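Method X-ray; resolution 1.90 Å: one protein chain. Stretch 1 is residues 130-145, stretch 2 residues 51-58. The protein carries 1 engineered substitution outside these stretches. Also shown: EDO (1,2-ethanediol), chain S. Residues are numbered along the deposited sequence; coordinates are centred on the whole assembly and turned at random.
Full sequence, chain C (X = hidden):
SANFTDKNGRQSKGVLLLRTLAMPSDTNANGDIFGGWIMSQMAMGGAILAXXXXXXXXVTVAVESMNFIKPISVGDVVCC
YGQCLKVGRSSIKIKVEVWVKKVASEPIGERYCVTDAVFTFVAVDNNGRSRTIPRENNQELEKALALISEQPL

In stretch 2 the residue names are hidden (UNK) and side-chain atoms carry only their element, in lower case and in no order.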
# COMPACT_ATOMS: atom_id res chain seq x y z
N SER C 130 -10.82 -25.44 14.87
CA SER C 130 -12.22 -25.63 14.51
C SER C 130 -13.18 -25.43 15.69
O SER C 130 -12.91 -25.84 16.83
CB SER C 130 -12.40 -27.04 13.92
OG SER C 130 -13.63 -27.15 13.29
N ARG C 131 -14.31 -24.77 15.41
CA ARG C 131 -15.37 -24.61 16.39
C ARG C 131 -16.74 -24.72 15.77
O ARG C 131 -16.93 -24.44 14.60
CB ARG C 131 -15.23 -23.29 17.16
CG ARG C 131 -15.41 -22.07 16.33
CD ARG C 131 -15.64 -20.77 17.16
NE ARG C 131 -15.86 -19.69 16.19
CZ ARG C 131 -17.05 -19.17 15.83
NH1 ARG C 131 -18.19 -19.54 16.39
NH2 ARG C 131 -17.09 -18.25 14.89
N THR C 132 -17.70 -25.11 16.61
CA THR C 132 -19.05 -25.42 16.16
C THR C 132 -19.85 -24.15 16.00
O THR C 132 -19.93 -23.36 16.91
CB THR C 132 -19.75 -26.31 17.17
OG1 THR C 132 -19.03 -27.56 17.26
CG2 THR C 132 -21.20 -26.58 16.75
N ILE C 133 -20.45 -23.97 14.83
CA ILE C 133 -21.31 -22.82 14.60
C ILE C 133 -22.52 -22.89 15.54
O ILE C 133 -23.19 -23.92 15.59
CB ILE C 133 -21.78 -22.79 13.15
CG1 ILE C 133 -20.56 -22.55 12.22
CG2 ILE C 133 -22.81 -21.69 12.94
CD1 ILE C 133 -20.84 -22.80 10.85
N PRO C 134 -22.79 -21.80 16.31
CA PRO C 134 -23.93 -21.82 17.22
C PRO C 134 -25.23 -21.88 16.45
O PRO C 134 -25.45 -21.08 15.55
CB PRO C 134 -23.81 -20.50 18.01
CG PRO C 134 -23.01 -19.62 17.19
CD PRO C 134 -22.08 -20.50 16.36
N ARG C 135 -26.08 -22.83 16.82
CA ARG C 135 -27.33 -23.10 16.10
C ARG C 135 -28.52 -22.44 16.79
O ARG C 135 -29.50 -22.12 16.14
CB ARG C 135 -27.55 -24.60 16.02
CG ARG C 135 -26.48 -25.34 15.28
CD ARG C 135 -26.86 -25.48 13.84
NE ARG C 135 -25.70 -25.56 12.97
CZ ARG C 135 -25.78 -25.77 11.66
NH1 ARG C 135 -26.96 -25.90 11.05
NH2 ARG C 135 -24.66 -25.83 10.95
N GLU C 136 -28.42 -22.27 18.10
CA GLU C 136 -29.45 -21.62 18.92
C GLU C 136 -29.29 -20.08 18.94
O GLU C 136 -28.18 -19.56 19.08
CB GLU C 136 -29.43 -22.23 20.35
CG GLU C 136 -28.32 -21.72 21.34
CD GLU C 136 -26.85 -21.68 20.77
OE1 GLU C 136 -26.43 -22.52 19.83
OE2 GLU C 136 -26.10 -20.76 21.26
N ASN C 137 -30.42 -19.38 18.80
CA ASN C 137 -30.48 -17.91 18.76
C ASN C 137 -29.59 -17.30 17.70
O ASN C 137 -29.01 -16.23 17.94
CB ASN C 137 -30.13 -17.27 20.12
CG ASN C 137 -30.71 -18.01 21.31
OD1 ASN C 137 -31.72 -18.72 21.22
ND2 ASN C 137 -30.06 -17.86 22.46
N ASN C 138 -29.47 -17.97 16.55
CA ASN C 138 -28.62 -17.51 15.46
C ASN C 138 -29.46 -17.07 14.25
O ASN C 138 -29.69 -17.85 13.33
CB ASN C 138 -27.58 -18.59 15.10
CG ASN C 138 -26.48 -18.07 14.15
OD1 ASN C 138 -26.66 -17.05 13.48
ND2 ASN C 138 -25.36 -18.80 14.05
N GLN C 139 -29.89 -15.82 14.25
CA GLN C 139 -30.70 -15.27 13.16
C GLN C 139 -29.99 -15.25 11.80
O GLN C 139 -30.62 -15.44 10.76
CB GLN C 139 -31.09 -13.85 13.49
CG GLN C 139 -32.05 -13.74 14.63
CD GLN C 139 -32.59 -12.34 14.76
OE1 GLN C 139 -31.95 -11.36 14.31
NE2 GLN C 139 -33.76 -12.22 15.34
N GLU C 140 -28.70 -14.97 11.81
CA GLU C 140 -27.96 -14.91 10.58
C GLU C 140 -27.92 -16.31 9.93
O GLU C 140 -28.11 -16.43 8.72
CB GLU C 140 -26.57 -14.33 10.82
CG GLU C 140 -26.61 -12.83 11.29
CD GLU C 140 -26.47 -11.78 10.14
OE1 GLU C 140 -26.44 -12.17 8.93
OE2 GLU C 140 -26.34 -10.56 10.46
N LEU C 141 -27.72 -17.34 10.75
CA LEU C 141 -27.77 -18.75 10.27
C LEU C 141 -29.16 -19.11 9.80
O LEU C 141 -29.33 -19.68 8.73
CB LEU C 141 -27.33 -19.71 11.38
CG LEU C 141 -27.43 -21.23 11.15
CD1 LEU C 141 -26.57 -21.66 9.95
CD2 LEU C 141 -27.04 -22.01 12.43
N GLU C 142 -30.16 -18.77 10.62
CA GLU C 142 -31.58 -18.97 10.29
C GLU C 142 -31.92 -18.46 8.88
O GLU C 142 -32.48 -19.21 8.09
CB GLU C 142 -32.48 -18.28 11.35
CG GLU C 142 -33.58 -19.14 11.94
CD GLU C 142 -34.55 -18.35 12.87
OE1 GLU C 142 -34.20 -17.25 13.39
OE2 GLU C 142 -35.69 -18.84 13.08
N LYS C 143 -31.58 -17.20 8.57
CA LYS C 143 -31.78 -16.59 7.24
C LYS C 143 -31.13 -17.37 6.05
O LYS C 143 -31.75 -17.60 5.00
CB LYS C 143 -31.19 -15.16 7.21
CG LYS C 143 -32.08 -14.05 7.74
CD LYS C 143 -31.45 -12.65 7.47
CE LYS C 143 -32.49 -11.50 7.63
NZ LYS C 143 -32.15 -10.35 6.73
N ALA C 144 -29.86 -17.75 6.23
CA ALA C 144 -29.14 -18.59 5.25
C ALA C 144 -29.80 -19.95 5.03
O ALA C 144 -29.95 -20.38 3.89
CB ALA C 144 -27.69 -18.79 5.70
N LEU C 145 -30.12 -20.65 6.11
CA LEU C 145 -30.71 -21.98 6.00
C LEU C 145 -32.05 -21.88 5.26
O LEU C 145 -32.40 -22.77 4.49
CB LEU C 145 -30.90 -22.64 7.37
CG LEU C 145 -29.69 -23.10 8.20
CD1 LEU C 145 -30.13 -23.80 9.49
CD2 LEU C 145 -28.81 -24.04 7.41
N UNK C 51 -18.49 -14.83 8.81
CA UNK C 51 -18.41 -14.47 10.21
C UNK C 51 -19.79 -14.15 10.78
O UNK C 51 -20.05 -14.40 11.94
c UNK C 51 -17.49 -13.26 10.42
n UNK C 51 -13.61 -11.13 8.85
c UNK C 51 -13.98 -12.48 9.32
c UNK C 51 -15.29 -12.33 10.02
c UNK C 51 -16.07 -13.55 10.07
N UNK C 52 -20.66 -13.54 9.95
CA UNK C 52 -22.00 -13.21 10.38
C UNK C 52 -22.76 -14.51 10.80
O UNK C 52 -23.33 -14.60 11.88
o UNK C 52 -23.05 -8.99 8.04
o UNK C 52 -23.14 -10.89 6.93
c UNK C 52 -22.74 -12.42 9.29
c UNK C 52 -22.41 -10.93 9.25
c UNK C 52 -22.91 -10.22 7.98
N UNK C 53 -22.69 -15.51 9.95
CA UNK C 53 -23.34 -16.80 10.12
C UNK C 53 -22.71 -17.59 11.27
O UNK C 53 -23.42 -18.19 12.07
c UNK C 53 -23.28 -17.60 8.77
c UNK C 53 -24.04 -17.52 6.39
c UNK C 53 -24.16 -16.91 7.72
c UNK C 53 -23.66 -19.13 8.93
N UNK C 54 -21.39 -17.57 11.33
CA UNK C 54 -20.62 -18.32 12.32
C UNK C 54 -20.64 -17.68 13.70
O UNK C 54 -20.26 -18.34 14.68
c UNK C 54 -19.15 -18.48 11.84
N UNK C 55 -21.07 -16.42 13.77
CA UNK C 55 -21.10 -15.64 15.02
C UNK C 55 -19.68 -15.49 15.58
O UNK C 55 -19.46 -15.61 16.77
n UNK C 55 -25.61 -15.29 16.07
c UNK C 55 -23.49 -15.81 15.88
c UNK C 55 -24.53 -15.82 16.74
c UNK C 55 -25.25 -14.98 14.84
n UNK C 55 -23.97 -15.30 14.69
c UNK C 55 -22.06 -16.26 16.05
N UNK C 56 -18.71 -15.27 14.69
CA UNK C 56 -17.34 -15.10 15.12
C UNK C 56 -16.31 -15.41 14.06
O UNK C 56 -16.63 -15.45 12.87
N UNK C 57 -15.08 -15.63 14.52
CA UNK C 57 -13.90 -15.79 13.64
C UNK C 57 -14.08 -16.98 12.69
O UNK C 57 -14.71 -17.98 13.05
c UNK C 57 -12.62 -16.01 14.46
c UNK C 57 -10.98 -15.06 16.19
n UNK C 57 -8.30 -14.09 15.57
c UNK C 57 -11.93 -14.73 14.98
c UNK C 57 -9.09 -13.42 16.40
n UNK C 57 -8.63 -12.29 16.94
n UNK C 57 -10.32 -13.86 16.72
N UNK C 58 -13.51 -16.84 11.50
CA UNK C 58 -13.45 -17.89 10.50
C UNK C 58 -12.07 -17.91 9.88
O UNK C 58 -11.30 -16.91 10.00
c UNK C 58 -14.17 -16.50 8.42
c UNK C 58 -15.92 -17.74 9.85
c UNK C 58 -14.48 -17.72 9.33
C1 EDO S . -24.98 -8.28 4.76
O1 EDO S . -25.20 -8.70 6.12
C2 EDO S . -24.15 -9.31 3.98
O2 EDO S . -22.81 -9.47 4.46

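Position 51 carries four side-chain carbons in a row ending in a nitrogen. Its CA-to-CB bond points away from stretch 1, and its side chain makes no contact with stretch 1. The unbranched chain with a terminal amine is lysine, Lys51.

Position 52 has three carbons, the third bearing two oxygens: a carboxylate one methylene longer than aspartate, hence Glu52. Its CB lies 3.7 Å from Glu140 OE1, and the two acids come close, with Glu52 OE1 4.1 Å from Glu140 OE1. Ethanediol engages both carboxylate oxygens, EDO O2 donating to Glu52 OE1 and EDO O1 to Glu52 OE2, each at 2.9 Å.

At position 53 four carbons fork at the first, with one arm two carbons long. Branching at CB identifies isoleucine; leucine would fork one atom later. Ile53 CG2 packs 4.0 Å from Leu141 CD1, and Ile53 CD1 reaches Ala144 CB at 3.9 Å.

Position 54 has a single side-chain carbon, so it is alanine. Ala54 CB sits 4.3 Å from Ile133 CG1 and 3.7 Å from Arg131 NH2.

Position 55 shows one carbon followed by a five-membered ring of three carbons and two nitrogens, the imidazole of His55. Positive phi (61°) marks its departure from the helix. The ring turns back on its own stretch, His55 ND1 donating to Glu52 O at 3.0 Å, while Asn138 CG lies over one face and His55 CB contacts Pro134 CG at 3.7 Å.

Position 56 has no side-chain atoms and is glycine. Phi/psi of 156/-162° would jam a CB against the preceding carbonyl oxygen, and an ideal CB would also stand 2.7 Å from Arg131 NH2, a clash.

Position 57 runs through three carbons and a nitrogen to a carbon with two further nitrogens, a guanidinium: Arg57. The end of its side chain leads away from stretch 1, while its carbonyl oxygen accepts a hydrogen bond from Arg131.

Position 58 has three carbons, the first carrying the other two, which is valine. Val58 makes no contact with stretch 1.

The contact combines apolar packing with recognition of backbone carbonyls. Arg131 NH1 donates to Ala54 O at 2.9 Å; NH2 of Arg131 donates to Ala54 O at 3.2 Å and to Arg57 O at 3.0 Å. Both acceptors lie near the guanidinium plane, where its N-H bonds point. Asn138 ND2 bonds Ile53 O at 2.8 Å and 171°, and also Pro134 O at 2.7 Å; Asn138 OD1, though its place is less sure, caps its helix by accepting from Leu141 N at 2.9 Å. One asparagine thus ties that helix start to stretch 2.

Stretch 2 51-58: KEIAHGRV
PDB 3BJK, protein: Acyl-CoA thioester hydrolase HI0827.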